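PDB 6A58: lysine-specific demethylase REF6 from Arabidopsis thaliana, which removes methyl groups from a di- or trimethylated lysine of histone H3 and binds DNA sequence-specifically through its four C2H2 zinc fingers. Local coordinates for residues H43-C53 with S59-H70. Residues are numbered along the deposited sequence; the frame is centred on the assembly and turned at random.
With ZN (zinc ion), chain C; ZN (zinc ion), chain B.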
# COMPACT_ATOMS: atom_id res chain seq x y z
N HIS A 43 -13.30 16.51 -9.20
CA HIS A 43 -12.04 15.77 -9.08
C HIS A 43 -10.83 16.57 -9.59
O HIS A 43 -9.78 16.55 -8.95
CB HIS A 43 -12.15 14.44 -9.84
CG HIS A 43 -10.88 13.65 -9.86
ND1 HIS A 43 -10.37 13.04 -8.74
CD2 HIS A 43 -10.03 13.36 -10.87
CE1 HIS A 43 -9.26 12.41 -9.05
NE2 HIS A 43 -9.02 12.60 -10.34
N LYS A 44 -10.99 17.27 -10.71
CA LYS A 44 -9.91 18.12 -11.25
C LYS A 44 -9.59 19.35 -10.38
O LYS A 44 -8.51 19.93 -10.52
CB LYS A 44 -10.21 18.52 -12.69
CG LYS A 44 -10.08 17.35 -13.65
CD LYS A 44 -10.50 17.72 -15.05
CE LYS A 44 -10.40 16.51 -15.97
NZ LYS A 44 -10.75 16.84 -17.38
N ARG A 45 -10.52 19.71 -9.49
CA ARG A 45 -10.29 20.73 -8.46
C ARG A 45 -9.74 20.12 -7.16
O ARG A 45 -9.71 20.78 -6.11
CB ARG A 45 -11.58 21.50 -8.18
CG ARG A 45 -11.99 22.42 -9.31
CD ARG A 45 -13.39 22.96 -9.12
NE ARG A 45 -13.57 23.62 -7.82
CZ ARG A 45 -14.73 24.04 -7.34
NH1 ARG A 45 -15.86 23.91 -8.04
NH2 ARG A 45 -14.77 24.61 -6.13
N ASN A 46 -9.29 18.87 -7.23
CA ASN A 46 -8.67 18.16 -6.11
C ASN A 46 -9.54 18.04 -4.87
O ASN A 46 -9.05 18.11 -3.74
CB ASN A 46 -7.29 18.77 -5.80
CG ASN A 46 -6.36 18.74 -7.00
OD1 ASN A 46 -5.74 19.74 -7.34
ND2 ASN A 46 -6.28 17.59 -7.65
N ILE A 47 -10.84 17.84 -5.09
CA ILE A 47 -11.80 17.59 -4.03
C ILE A 47 -11.91 16.07 -3.88
O ILE A 47 -12.07 15.36 -4.87
CB ILE A 47 -13.19 18.18 -4.35
CG1 ILE A 47 -13.09 19.70 -4.53
CG2 ILE A 47 -14.19 17.84 -3.25
CD1 ILE A 47 -14.25 20.31 -5.30
N CYS A 48 -11.82 15.59 -2.64
CA CYS A 48 -11.92 14.15 -2.36
C CYS A 48 -13.15 13.52 -3.02
O CYS A 48 -14.24 14.09 -2.97
CB CYS A 48 -11.99 13.92 -0.85
SG CYS A 48 -12.04 12.17 -0.40
N PRO A 49 -12.99 12.33 -3.65
CA PRO A 49 -14.11 11.68 -4.33
C PRO A 49 -15.15 11.00 -3.41
O PRO A 49 -16.18 10.55 -3.92
CB PRO A 49 -13.43 10.61 -5.19
CG PRO A 49 -12.19 10.28 -4.44
CD PRO A 49 -11.73 11.58 -3.85
N ILE A 50 -14.88 10.92 -2.11
CA ILE A 50 -15.71 10.14 -1.18
C ILE A 50 -16.83 10.99 -0.58
O ILE A 50 -16.60 12.10 -0.11
CB ILE A 50 -14.84 9.53 -0.05
CG1 ILE A 50 -13.73 8.64 -0.63
CG2 ILE A 50 -15.70 8.77 0.96
CD1 ILE A 50 -14.20 7.49 -1.49
N LYS A 51 -18.04 10.43 -0.59
CA LYS A 51 -19.22 11.09 -0.02
C LYS A 51 -18.99 11.46 1.45
O LYS A 51 -18.51 10.63 2.24
CB LYS A 51 -20.46 10.18 -0.13
CG LYS A 51 -20.96 9.96 -1.55
CD LYS A 51 -21.95 8.81 -1.62
CE LYS A 51 -22.42 8.57 -3.04
NZ LYS A 51 -23.35 7.41 -3.17
N GLY A 52 -19.30 12.71 1.80
CA GLY A 52 -19.20 13.19 3.18
C GLY A 52 -17.86 13.74 3.64
O GLY A 52 -17.78 14.31 4.74
N CYS A 53 -16.80 13.57 2.85
CA CYS A 53 -15.45 13.99 3.26
C CYS A 53 -15.27 15.50 3.09
O CYS A 53 -15.10 16.23 4.07
CB CYS A 53 -14.37 13.22 2.50
SG CYS A 53 -12.69 13.72 2.95
N SER A 59 -2.59 19.72 -4.72
CA SER A 59 -2.21 19.05 -5.95
C SER A 59 -2.95 17.74 -6.11
O SER A 59 -3.55 17.22 -5.17
CB SER A 59 -0.70 18.80 -5.98
OG SER A 59 -0.36 17.65 -5.22
N HIS A 60 -2.84 17.20 -7.31
CA HIS A 60 -3.46 15.93 -7.64
C HIS A 60 -2.79 14.74 -6.94
O HIS A 60 -3.47 13.77 -6.61
CB HIS A 60 -3.45 15.75 -9.16
CG HIS A 60 -4.42 14.73 -9.64
ND1 HIS A 60 -4.10 13.40 -9.71
CD2 HIS A 60 -5.70 14.84 -10.05
CE1 HIS A 60 -5.14 12.72 -10.15
NE2 HIS A 60 -6.12 13.57 -10.38
N LYS A 61 -1.49 14.83 -6.69
CA LYS A 61 -0.77 13.80 -5.93
C LYS A 61 -1.27 13.68 -4.49
O LYS A 61 -1.47 12.57 -3.99
CB LYS A 61 0.75 14.06 -5.94
CG LYS A 61 1.58 12.86 -5.53
CD LYS A 61 3.07 13.15 -5.59
CE LYS A 61 3.54 14.00 -4.42
NZ LYS A 61 5.02 14.08 -4.35
N TYR A 62 -1.47 14.82 -3.83
CA TYR A 62 -2.04 14.85 -2.47
C TYR A 62 -3.45 14.24 -2.41
O TYR A 62 -3.78 13.53 -1.45
CB TYR A 62 -2.10 16.29 -1.93
CG TYR A 62 -0.77 16.86 -1.48
CD1 TYR A 62 -0.04 16.26 -0.46
CD2 TYR A 62 -0.26 18.03 -2.06
CE1 TYR A 62 1.17 16.79 -0.03
CE2 TYR A 62 0.95 18.56 -1.64
CZ TYR A 62 1.66 17.94 -0.63
OH TYR A 62 2.86 18.47 -0.21
N LEU A 63 -4.27 14.53 -3.42
CA LEU A 63 -5.63 13.99 -3.52
C LEU A 63 -5.64 12.46 -3.59
O LEU A 63 -6.38 11.81 -2.85
CB LEU A 63 -6.33 14.56 -4.75
CG LEU A 63 -7.73 14.04 -5.09
CD1 LEU A 63 -8.74 14.54 -4.08
CD2 LEU A 63 -8.10 14.41 -6.52
N VAL A 64 -4.84 11.91 -4.49
CA VAL A 64 -4.80 10.46 -4.74
C VAL A 64 -4.31 9.69 -3.51
O VAL A 64 -4.87 8.65 -3.16
CB VAL A 64 -3.93 10.12 -5.99
CG1 VAL A 64 -3.69 8.62 -6.13
CG2 VAL A 64 -4.60 10.66 -7.25
N GLN A 65 -3.27 10.21 -2.86
CA GLN A 65 -2.76 9.63 -1.61
C GLN A 65 -3.82 9.62 -0.50
O GLN A 65 -3.97 8.63 0.21
CB GLN A 65 -1.51 10.37 -1.14
CG GLN A 65 -0.29 10.13 -2.02
CD GLN A 65 0.89 11.02 -1.66
OE1 GLN A 65 0.89 11.71 -0.64
NE2 GLN A 65 1.91 11.00 -2.51
N HIS A 66 -4.55 10.73 -0.37
CA HIS A 66 -5.61 10.85 0.64
C HIS A 66 -6.75 9.85 0.46
O HIS A 66 -7.19 9.23 1.43
CB HIS A 66 -6.19 12.27 0.65
CG HIS A 66 -7.40 12.39 1.52
ND1 HIS A 66 -7.33 12.38 2.90
CD2 HIS A 66 -8.71 12.51 1.21
CE1 HIS A 66 -8.55 12.49 3.40
NE2 HIS A 66 -9.41 12.58 2.39
N GLN A 67 -7.24 9.70 -0.78
CA GLN A 67 -8.35 8.79 -1.09
C GLN A 67 -8.10 7.35 -0.59
O GLN A 67 -9.03 6.69 -0.14
CB GLN A 67 -8.64 8.80 -2.61
CG GLN A 67 -9.64 7.76 -3.11
CD GLN A 67 -9.00 6.44 -3.52
OE1 GLN A 67 -7.97 6.42 -4.21
NE2 GLN A 67 -9.60 5.33 -3.11
N ARG A 68 -6.84 6.90 -0.66
CA ARG A 68 -6.44 5.59 -0.15
C ARG A 68 -6.73 5.37 1.34
O ARG A 68 -7.00 4.24 1.75
CB ARG A 68 -4.95 5.35 -0.41
N VAL A 69 -6.68 6.44 2.13
CA VAL A 69 -6.99 6.37 3.57
C VAL A 69 -8.45 5.99 3.87
O VAL A 69 -8.73 5.41 4.92
CB VAL A 69 -6.68 7.71 4.28
N HIS A 70 -9.37 6.32 2.97
CA HIS A 70 -10.77 5.90 3.09
C HIS A 70 -10.98 4.41 2.81
O HIS A 70 -11.90 3.80 3.35
CB HIS A 70 -11.67 6.70 2.15
CG HIS A 70 -11.84 8.13 2.56
ND1 HIS A 70 -12.81 8.54 3.45
CD2 HIS A 70 -11.19 9.25 2.18
CE1 HIS A 70 -12.73 9.85 3.62
NE2 HIS A 70 -11.76 10.31 2.85
ZN ZN C . -11.53 12.21 1.77
ZN ZN B . -7.35 12.17 -11.50
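S59 and N46 meet where the helix of the second C2H2 zinc finger begins, in the zinc-finger region of the demethylase: the amide OD1 of N46 lies 3.6 Å from S59 C, while S59 OG caps the helix by a weak bond from Y62 N. N46 has positive phi and is the C-prime residue of the Schellman motif that ends helix 37-44. Its amide runs on over the first turn of helix 60-70, with ND2 3.3 Å from H60 CA; no hydrogen bond crosses here. Replaced by alanine, N46 would lose its carboxamide, which would probably leave a gap beside S59 C and H60 CA. H60 joins two fingers: although it sits in the second finger's helix, its NE2 completes the zinc of the degenerate first finger with H43, C25 and C30. The H43 and H60 rings stand nearly perpendicular, planes at 86°, and their NE2 atoms approach to 3.1 Å because both bind this zinc. L63, one turn on, inserts its branches between the two zinc sites. With CG anti to the backbone N (chi1 175°), CD2 reaches H43 CE1 at 3.4 Å, and CD1 packs on the 47-48 backbone, 3.5 Å from I47 O. H66 then turns to the second zinc; the sulfurs of C48 and C53 lie at the edge of its ring. Beside it, the bent chain of Q67 crosses P49 at about a right angle, CG against CG. H70 supplies the last ligand, and its ring receives I50 CG1 over one face, 22° off the normal, a CH-pi contact. The second zinc is bound by C48 SG, C53 SG, H66 NE2 and H70 NE2, each at 2.2 Å. C48 SG also accepts a hydrogen bond from I50 N at 3.5 Å.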